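Local coordinates for protein putative rhamnosidase (Streptomyces avermitilis, PDB 3W5M) that releases terminal alpha-L-rhamnose by hydrolysis from citrus flavonoids and gum arabic, and binds L-rhamnose through a calcium-dependent carbohydrate-binding module, at residues G809-Q812 / S813-V816; K794-Q797 / T798-A802; W747-V750 / S751-P755. All blocks are in the same frame, centred on the assembly; numbering follows the deposited sequence.

Contact 1 (G809-Q812 / S813-V816); sequences GDTQ and SAYV
The phenol of Tyr815 and the carboxylate of Asp810 meet where the loop ahead of helix 812-820 runs into its first turn. Tyr815 OH donates to Asp810 OD1 at 2.6 Å, reaching that oxygen on its anti side and only 15° out of the carboxylate plane. Asp810 OD1 lies at the ring's edge, in its plane, although the carboxylate itself stands at 88° to the ring. Nearer the backbone, Tyr815 CD2 lies 3.1 Å from Thr811 O. Thr811 is the N-cap: its OG1 accepts from Ala814 N at 3.0 Å, and its chi1 of 59°, which sets OG1 between the backbone N and the carbonyl carbon, turns the hydroxyl toward that amide. The methyl of Ala814 sits 3.2 Å from the same oxygen. After a weak bond from Tyr815 N to Thr811 O, Val816 N to Gln812 O is the first strong bond of the helical pattern, 2.9 Å and nearly straight. Around this first shell, Arg835 forms a salt bridge with Asp810 OD2, Val807 N is a second partner of Tyr815 OH, and Thr754 OG1 hydrogen-bonds the capping hydroxyl. Ser848 N and His846 O hold the amide of Gln812, while Asp746 takes Ser813 OG. The arginine beside Asp810 would be expected to favour the charged acid. The buried cap gives a first-turn amide an acceptor that no preceding helical carbonyl provides.

Contact 2 (K794-Q797 / T798-A802); sequences KAFQ and TAYVA
Phe796 and Tyr800, one turn apart near the C-terminal end of helix 783-800, form a T-shaped aromatic pair. The tyrosine presents its edge to the phenylalanine face, with ring planes 67° apart and centroids separated by 4.9 Å. Tyr800 CD2 does the touching: it stands over the Phe796 ring, displaced toward the rim, and comes within 3.5 Å of Phe796 CD2. With CG anti to the backbone N, chi1 -175°, the Phe796 ring leans forward, toward the C-terminal end of the helix, and meets the tyrosine edge there. Apolar packing continues at Phe796 CE1, which lies 4.0 Å from Val801 CG2.

Among the polar contacts, Lys794 O accepts twice from Thr798, from the backbone N and from OG1, each at 3.1 Å and from opposite faces of its carbonyl plane. The last turn closes with Tyr800 N to Phe796 O and Val801 N to Gln797 O, after which Val801 leaves helical geometry. Outward, Phe796 and Tyr800 pack on helix 756-777, where Tyr800 OH hydrogen-bonds Thr761 OG1, and Gln797 NE2 bonds Leu823 O. With an alanine here in place of Phe796, the tyrosine edge would probably lose the face it rests on, leaving a gap against helix 756-777 and beside Val801 CG2. Joining two helices of the (alpha/alpha)6 barrel, Tyr800 has its ring position set by both packing and hydrogen bonding.

Contact 3 (W747-V750 / S751-P755); sequences WLNV and SDETP
Asn749 bridges a tight bend, its amide reaching across to Asp752 and Glu753. From the start the side chain heads into the bend: CB lies 3.7 Å from Asp752 O, and a chi1 of 62° places CG between the backbone N and the carbonyl carbon, bringing CG to 3.4 Å from that same Asp752 O. The amide then divides its work. OD1 accepts from Asp752 N at 3.0 Å; the bond is nearly straight at the hydrogen, 171°, but the donor stands above the carbonyl plane of Asn749. This side-chain acceptor for the backbone N three residues ahead ties together the two limbs of the bend, in the loop that joins helix 713-732 to helix 756-777 of the (alpha/alpha)6-barrel domain. On the other branch, ND2 donates to Glu753 OE1 at 2.9 Å. The glutamate oxygen lies in the amide plane, whereas the amide nitrogen reaches it from well above the carboxylate plane; the two planes are 64° apart. Glu753 is bent at chi2, which brings OE1 back to the amide, and ND2 has a second acceptor in Asp746 O. With both amide atoms bonded, the rotation of the group is fixed in one sense, oxygen to Asp752 and nitrogen to Glu753. Between these limbs, Ser751 N makes a weak bond to Asn749 O. The Asp752 carboxylate turns away from the asparagine, and its OD2 hydrogen-bonds Ser848 OG.

Contacts 1 and 3 adjoin, their centres 9 Å apart, and share two probable hydrogen bonds: Thr811 OG1 to Thr754 OG1 at 2.6 Å and Gln812 N to Asp752 OD2 at 3.1 Å. The bend 747-755 therefore supplies an acceptor for the first amide of helix 812-820, and a partner for its capping hydroxyl. Contact 2 stands apart, its centre 14 Å from that of contact 1 and 21 Å from that of contact 3, at the end of the helix preceding 812-820. Relative to the rhamnose site, the side chains of Ser813 and Asn749 lie about 11 and 10 Å from that of the sugar-binding Trp695, whereas contact 2 is remote from it.

Contact 1 (G809-Q812 / S813-V816)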
ATOM      1  N   GLY A 809       7.308  29.772 -19.066  1.00 35.62           N
ATOM      2  CA  GLY A 809       8.198  28.999 -18.245  1.00 34.51           C
ATOM      3  C   GLY A 809       9.182  28.314 -19.145  1.00 36.74           C
ATOM      4  O   GLY A 809      10.284  27.978 -18.712  1.00 35.99           O
ATOM      5  N   ASP A 810       8.767  28.093 -20.395  1.00 35.98           N
ATOM      6  CA  ASP A 810       9.631  27.542 -21.421  1.00 37.34           C
ATOM      7  C   ASP A 810      10.365  26.290 -20.915  1.00 38.08           C
ATOM      8  O   ASP A 810      11.538  26.070 -21.227  1.00 36.93           O
ATOM      9  CB  ASP A 810      10.600  28.636 -21.934  1.00 41.91           C
ATOM     10  CG  ASP A 810      11.241  28.290 -23.271  1.00 44.87           C
ATOM     11  OD1 ASP A 810      10.564  27.702 -24.139  1.00 49.35           O
ATOM     12  OD2 ASP A 810      12.439  28.616 -23.467  1.00 45.08           O
ATOM     13  N   THR A 811       9.646  25.459 -20.151  1.00 35.22           N
ATOM     14  CA  THR A 811      10.186  24.207 -19.643  1.00 34.11           C
ATOM     15  C   THR A 811       9.750  23.031 -20.502  1.00 32.59           C
ATOM     16  O   THR A 811       8.764  23.131 -21.234  1.00 33.58           O
ATOM     17  CB  THR A 811       9.755  23.954 -18.181  1.00 34.22           C
ATOM     18  OG1 THR A 811       8.329  23.912 -18.088  1.00 32.72           O
ATOM     19  CG2 THR A 811      10.281  25.050 -17.257  1.00 36.35           C
ATOM     20  N   GLN A 812      10.477  21.918 -20.414  1.00 30.20           N
ATOM     21  CA  GLN A 812      10.080  20.697 -21.107  1.00 30.39           C
ATOM     22  C   GLN A 812       8.634  20.330 -20.702  1.00 31.01           C
ATOM     23  O   GLN A 812       7.788  20.059 -21.568  1.00 30.54           O
ATOM     24  CB  GLN A 812      11.060  19.548 -20.814  1.00 31.80           C
ATOM     25  CG  GLN A 812      12.436  19.712 -21.447  1.00 31.43           C
ATOM     26  CD  GLN A 812      13.279  18.454 -21.362  1.00 35.20           C
ATOM     27  OE1 GLN A 812      12.765  17.373 -21.105  1.00 32.95           O
ATOM     28  NE2 GLN A 812      14.586  18.591 -21.577  1.00 35.76           N
ATOM     29  N   SER A 813       8.352  20.368 -19.398  1.00 29.29           N
ATOM     30  CA  SER A 813       7.022  20.029 -18.871  1.00 31.00           C
ATOM     31  C   SER A 813       5.920  20.979 -19.304  1.00 31.48           C
ATOM     32  O   SER A 813       4.802  20.530 -19.535  1.00 30.83           O
ATOM     33  CB  SER A 813       7.039  19.898 -17.347  1.00 32.00           C
ATOM     34  OG  SER A 813       7.643  18.678 -17.019  1.00 31.27           O
ATOM     35  N   ALA A 814       6.246  22.269 -19.449  1.00 32.47           N
ATOM     36  CA  ALA A 814       5.309  23.270 -19.976  1.00 32.33           C
ATOM     37  C   ALA A 814       4.776  22.892 -21.356  1.00 32.74           C
ATOM     38  O   ALA A 814       3.586  23.068 -21.626  1.00 35.35           O
ATOM     39  CB  ALA A 814       5.937  24.664 -20.015  1.00 32.37           C
ATOM     40  N   TYR A 815       5.632  22.343 -22.211  1.00 34.46           N
ATOM     41  CA  TYR A 815       5.197  21.941 -23.538  1.00 31.52           C
ATOM     42  C   TYR A 815       4.526  20.585 -23.509  1.00 32.13           C
ATOM     43  O   TYR A 815       3.482  20.389 -24.127  1.00 28.61           O
ATOM     44  CB  TYR A 815       6.366  21.954 -24.505  1.00 34.34           C
ATOM     45  CG  TYR A 815       6.868  23.361 -24.670  1.00 35.74           C
ATOM     46  CD1 TYR A 815       6.041  24.346 -25.222  1.00 35.37           C
ATOM     47  CD2 TYR A 815       8.145  23.724 -24.242  1.00 36.33           C
ATOM     48  CE1 TYR A 815       6.487  25.646 -25.368  1.00 36.92           C
ATOM     49  CE2 TYR A 815       8.598  25.029 -24.377  1.00 33.87           C
ATOM     50  CZ  TYR A 815       7.767  25.981 -24.928  1.00 35.52           C
ATOM     51  OH  TYR A 815       8.210  27.279 -25.065  1.00 37.81           O
ATOM     52  N   VAL A 816       5.139  19.647 -22.792  1.00 29.41           N
ATOM     53  CA  VAL A 816       4.547  18.331 -22.637  1.00 28.13           C
ATOM     54  C   VAL A 816       3.082  18.451 -22.223  1.00 27.41           C
ATOM     55  O   VAL A 816       2.206  17.842 -22.856  1.00 28.45           O
ATOM     56  CB  VAL A 816       5.315  17.470 -21.605  1.00 26.40           C
ATOM     57  CG1 VAL A 816       4.487  16.231 -21.247  1.00 24.67           C
ATOM     58  CG2 VAL A 816       6.658  17.018 -22.190  1.00 25.57           C
TER

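Contact 2 (K794-Q797 / T798-A802)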
ATOM      1  N   LYS A 794      -9.531  28.626 -23.492  1.00 30.01           N
ATOM      2  CA  LYS A 794      -9.364  29.972 -24.073  1.00 34.97           C
ATOM      3  C   LYS A 794      -8.610  30.895 -23.113  1.00 34.83           C
ATOM      4  O   LYS A 794      -7.663  31.572 -23.509  1.00 35.42           O
ATOM      5  CB  LYS A 794     -10.681  30.623 -24.461  1.00 36.40           C
ATOM      6  CG  LYS A 794     -10.452  31.657 -25.549  1.00 44.60           C
ATOM      7  CD  LYS A 794     -11.287  32.915 -25.399  1.00 51.90           C
ATOM      8  CE  LYS A 794     -10.928  33.904 -26.511  1.00 56.62           C
ATOM      9  NZ  LYS A 794     -11.807  35.110 -26.535  1.00 61.21           N
ATOM     10  N   ALA A 795      -9.035  30.896 -21.853  1.00 32.76           N
ATOM     11  CA  ALA A 795      -8.354  31.644 -20.807  1.00 31.09           C
ATOM     12  C   ALA A 795      -6.911  31.159 -20.689  1.00 31.94           C
ATOM     13  O   ALA A 795      -5.983  31.980 -20.603  1.00 32.23           O
ATOM     14  CB  ALA A 795      -9.108  31.537 -19.485  1.00 31.30           C
ATOM     15  N   PHE A 796      -6.699  29.841 -20.755  1.00 27.88           N
ATOM     16  CA  PHE A 796      -5.351  29.307 -20.707  1.00 28.34           C
ATOM     17  C   PHE A 796      -4.456  29.810 -21.847  1.00 29.76           C
ATOM     18  O   PHE A 796      -3.295  30.192 -21.611  1.00 29.31           O
ATOM     19  CB  PHE A 796      -5.357  27.768 -20.712  1.00 28.24           C
ATOM     20  CG  PHE A 796      -4.004  27.166 -20.550  1.00 28.87           C
ATOM     21  CD1 PHE A 796      -3.146  27.048 -21.636  1.00 28.39           C
ATOM     22  CD2 PHE A 796      -3.573  26.709 -19.287  1.00 28.17           C
ATOM     23  CE1 PHE A 796      -1.882  26.506 -21.486  1.00 29.88           C
ATOM     24  CE2 PHE A 796      -2.314  26.167 -19.138  1.00 28.55           C
ATOM     25  CZ  PHE A 796      -1.471  26.059 -20.230  1.00 29.60           C
ATOM     26  N   GLN A 797      -4.973  29.778 -23.075  1.00 28.99           N
ATOM     27  CA  GLN A 797      -4.143  30.098 -24.245  1.00 30.59           C
ATOM     28  C   GLN A 797      -3.773  31.566 -24.219  1.00 31.80           C
ATOM     29  O   GLN A 797      -2.638  31.935 -24.508  1.00 32.95           O
ATOM     30  CB  GLN A 797      -4.867  29.785 -25.546  1.00 32.22           C
ATOM     31  CG  GLN A 797      -4.818  28.316 -25.920  1.00 32.94           C
ATOM     32  CD  GLN A 797      -5.958  27.927 -26.836  1.00 35.02           C
ATOM     33  OE1 GLN A 797      -6.867  28.722 -27.079  1.00 36.34           O
ATOM     34  NE2 GLN A 797      -5.920  26.701 -27.343  1.00 33.15           N
ATOM     35  N   THR A 798      -4.736  32.384 -23.828  1.00 29.59           N
ATOM     36  CA  THR A 798      -4.508  33.821 -23.715  1.00 34.71           C
ATOM     37  C   THR A 798      -3.428  34.169 -22.688  1.00 35.37           C
ATOM     38  O   THR A 798      -2.607  35.070 -22.922  1.00 32.25           O
ATOM     39  CB  THR A 798      -5.821  34.559 -23.411  1.00 34.88           C
ATOM     40  OG1 THR A 798      -6.724  34.336 -24.500  1.00 36.05           O
ATOM     41  CG2 THR A 798      -5.592  36.062 -23.258  1.00 36.22           C
ATOM     42  N   ALA A 799      -3.409  33.432 -21.576  1.00 32.11           N
ATOM     43  CA  ALA A 799      -2.533  33.760 -20.457  1.00 31.36           C
ATOM     44  C   ALA A 799      -1.123  33.247 -20.647  1.00 33.06           C
ATOM     45  O   ALA A 799      -0.170  33.934 -20.273  1.00 35.54           O
ATOM     46  CB  ALA A 799      -3.127  33.259 -19.132  1.00 31.68           C
ATOM     47  N   TYR A 800      -0.972  32.067 -21.247  1.00 29.12           N
ATOM     48  CA  TYR A 800       0.307  31.374 -21.219  1.00 31.47           C
ATOM     49  C   TYR A 800       0.927  30.973 -22.551  1.00 30.00           C
ATOM     50  O   TYR A 800       2.095  30.547 -22.575  1.00 30.48           O
ATOM     51  CB  TYR A 800       0.230  30.139 -20.279  1.00 30.89           C
ATOM     52  CG  TYR A 800      -0.549  30.341 -18.990  1.00 34.05           C
ATOM     53  CD1 TYR A 800      -0.099  31.217 -17.991  1.00 35.92           C
ATOM     54  CD2 TYR A 800      -1.736  29.630 -18.757  1.00 34.90           C
ATOM     55  CE1 TYR A 800      -0.821  31.381 -16.812  1.00 38.01           C
ATOM     56  CE2 TYR A 800      -2.467  29.793 -17.594  1.00 33.52           C
ATOM     57  CZ  TYR A 800      -2.010  30.653 -16.619  1.00 36.36           C
ATOM     58  OH  TYR A 800      -2.757  30.797 -15.471  1.00 38.36           O
ATOM     59  N   VAL A 801       0.182  31.114 -23.656  1.00 31.23           N
ATOM     60  CA  VAL A 801       0.680  30.693 -24.949  1.00 29.71           C
ATOM     61  C   VAL A 801       0.893  31.921 -25.825  1.00 32.28           C
ATOM     62  O   VAL A 801      -0.045  32.686 -26.058  1.00 31.06           O
ATOM     63  CB  VAL A 801      -0.274  29.695 -25.658  1.00 31.79           C
ATOM     64  CG1 VAL A 801       0.340  29.208 -26.952  1.00 31.51           C
ATOM     65  CG2 VAL A 801      -0.581  28.492 -24.765  1.00 30.26           C
ATOM     66  N   ALA A 802       2.130  32.099 -26.268  1.00 34.03           N
ATOM     67  CA  ALA A 802       2.524  33.234 -27.109  1.00 37.49           C
ATOM     68  C   ALA A 802       2.357  32.961 -28.622  1.00 40.98           C
ATOM     69  O   ALA A 802       2.232  31.804 -29.063  1.00 40.51           O
ATOM     70  CB  ALA A 802       3.963  33.619 -26.798  1.00 37.92           C
TER

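Contact 3 (W747-V750 / S751-P755)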
ATOM      1  N   TRP A 747       6.767  18.354  -9.539  1.00 28.61           N
ATOM      2  CA  TRP A 747       7.628  17.828  -8.468  1.00 27.39           C
ATOM      3  C   TRP A 747       8.877  17.084  -8.932  1.00 26.39           C
ATOM      4  O   TRP A 747       8.808  16.160  -9.740  1.00 25.79           O
ATOM      5  CB  TRP A 747       6.760  16.905  -7.594  1.00 28.70           C
ATOM      6  CG  TRP A 747       7.336  16.517  -6.262  1.00 29.47           C
ATOM      7  CD1 TRP A 747       7.731  15.264  -5.861  1.00 28.15           C
ATOM      8  CD2 TRP A 747       7.528  17.380  -5.144  1.00 28.56           C
ATOM      9  NE1 TRP A 747       8.174  15.309  -4.563  1.00 28.41           N
ATOM     10  CE2 TRP A 747       8.062  16.597  -4.100  1.00 28.38           C
ATOM     11  CE3 TRP A 747       7.305  18.748  -4.924  1.00 27.59           C
ATOM     12  CZ2 TRP A 747       8.379  17.138  -2.851  1.00 31.11           C
ATOM     13  CZ3 TRP A 747       7.621  19.279  -3.699  1.00 28.90           C
ATOM     14  CH2 TRP A 747       8.145  18.472  -2.664  1.00 29.64           C
ATOM     15  N   LEU A 748      10.032  17.460  -8.372  1.00 25.90           N
ATOM     16  CA  LEU A 748      11.306  16.773  -8.628  1.00 25.88           C
ATOM     17  C   LEU A 748      11.746  16.782 -10.107  1.00 27.16           C
ATOM     18  O   LEU A 748      12.406  15.868 -10.582  1.00 28.53           O
ATOM     19  CB  LEU A 748      11.316  15.347  -7.995  1.00 25.83           C
ATOM     20  CG  LEU A 748      11.164  15.371  -6.475  1.00 27.07           C
ATOM     21  CD1 LEU A 748      10.977  13.957  -5.921  1.00 27.12           C
ATOM     22  CD2 LEU A 748      12.379  16.034  -5.837  1.00 28.83           C
ATOM     23  N   ASN A 749      11.370  17.833 -10.835  1.00 30.29           N
ATOM     24  CA  ASN A 749      11.992  18.124 -12.134  1.00 30.45           C
ATOM     25  C   ASN A 749      13.517  18.326 -11.971  1.00 33.63           C
ATOM     26  O   ASN A 749      13.975  18.641 -10.866  1.00 36.93           O
ATOM     27  CB  ASN A 749      11.348  19.384 -12.737  1.00 32.06           C
ATOM     28  CG  ASN A 749      11.562  20.622 -11.885  1.00 34.00           C
ATOM     29  OD1 ASN A 749      12.669  21.170 -11.840  1.00 34.90           O
ATOM     30  ND2 ASN A 749      10.506  21.080 -11.211  1.00 33.12           N
ATOM     31  N   VAL A 750      14.273  18.191 -13.062  1.00 32.89           N
ATOM     32  CA  VAL A 750      15.737  18.398 -13.050  1.00 35.29           C
ATOM     33  C   VAL A 750      16.061  19.845 -13.431  1.00 36.59           C
ATOM     34  O   VAL A 750      16.313  20.134 -14.604  1.00 34.95           O
ATOM     35  CB  VAL A 750      16.478  17.455 -14.034  1.00 35.25           C
ATOM     36  CG1 VAL A 750      17.975  17.402 -13.706  1.00 34.09           C
ATOM     37  CG2 VAL A 750      15.892  16.052 -14.015  1.00 35.20           C
ATOM     38  N   SER A 751      16.055  20.721 -12.422  1.00 38.51           N
ATOM     39  CA  SER A 751      16.326  22.157 -12.585  0.50 41.90           C
ATOM     40  C   SER A 751      15.662  22.764 -13.827  1.00 44.97           C
ATOM     41  O   SER A 751      16.324  23.365 -14.686  1.00 43.67           O
ATOM     42  CB  SER A 751      17.834  22.446 -12.570  0.50 41.38           C
ATOM     43  OG  SER A 751      18.068  23.846 -12.588  0.50 41.81           O
ATOM     44  N   ASP A 752      14.345  22.595 -13.915  1.00 41.71           N
ATOM     45  CA  ASP A 752      13.555  23.088 -15.043  1.00 42.72           C
ATOM     46  C   ASP A 752      12.155  23.262 -14.462  1.00 41.95           C
ATOM     47  O   ASP A 752      11.261  22.458 -14.742  1.00 42.71           O
ATOM     48  CB  ASP A 752      13.574  22.049 -16.176  1.00 39.79           C
ATOM     49  CG  ASP A 752      13.230  22.633 -17.560  1.00 43.68           C
ATOM     50  OD1 ASP A 752      13.367  23.857 -17.765  1.00 42.03           O
ATOM     51  OD2 ASP A 752      12.849  21.840 -18.464  1.00 39.41           O
ATOM     52  N   GLU A 753      11.993  24.289 -13.625  1.00 39.92           N
ATOM     53  CA  GLU A 753      10.776  24.496 -12.840  1.00 39.70           C
ATOM     54  C   GLU A 753       9.637  25.210 -13.588  1.00 37.93           C
ATOM     55  O   GLU A 753       9.710  26.406 -13.856  1.00 37.77           O
ATOM     56  CB  GLU A 753      11.103  25.243 -11.541  1.00 42.87           C
ATOM     57  CG  GLU A 753       9.899  25.540 -10.643  1.00 46.60           C
ATOM     58  CD  GLU A 753       9.509  24.374  -9.729  1.00 49.51           C
ATOM     59  OE1 GLU A 753      10.313  23.419  -9.573  1.00 51.67           O
ATOM     60  OE2 GLU A 753       8.389  24.413  -9.160  1.00 46.66           O
ATOM     61  N   THR A 754       8.577  24.469 -13.902  1.00 34.39           N
ATOM     62  CA  THR A 754       7.386  25.043 -14.534  1.00 33.92           C
ATOM     63  C   THR A 754       6.581  25.863 -13.541  1.00 33.66           C
ATOM     64  O   THR A 754       6.293  25.392 -12.425  1.00 35.54           O
ATOM     65  CB  THR A 754       6.466  23.945 -15.121  1.00 32.82           C
ATOM     66  OG1 THR A 754       7.239  23.053 -15.930  1.00 32.04           O
ATOM     67  CG2 THR A 754       5.312  24.555 -15.967  1.00 32.10           C
ATOM     68  N   PRO A 755       6.190  27.100 -13.936  1.00 34.36           N
ATOM     69  CA  PRO A 755       5.303  27.947 -13.143  1.00 32.40           C
ATOM     70  C   PRO A 755       4.030  27.204 -12.730  1.00 34.12           C
ATOM     71  O   PRO A 755       3.366  26.588 -13.562  1.00 34.07           O
ATOM     72  CB  PRO A 755       4.963  29.105 -14.086  1.00 32.67           C
ATOM     73  CG  PRO A 755       6.123  29.171 -15.017  1.00 33.48           C
ATOM     74  CD  PRO A 755       6.613  27.759 -15.191  1.00 33.70           C
TER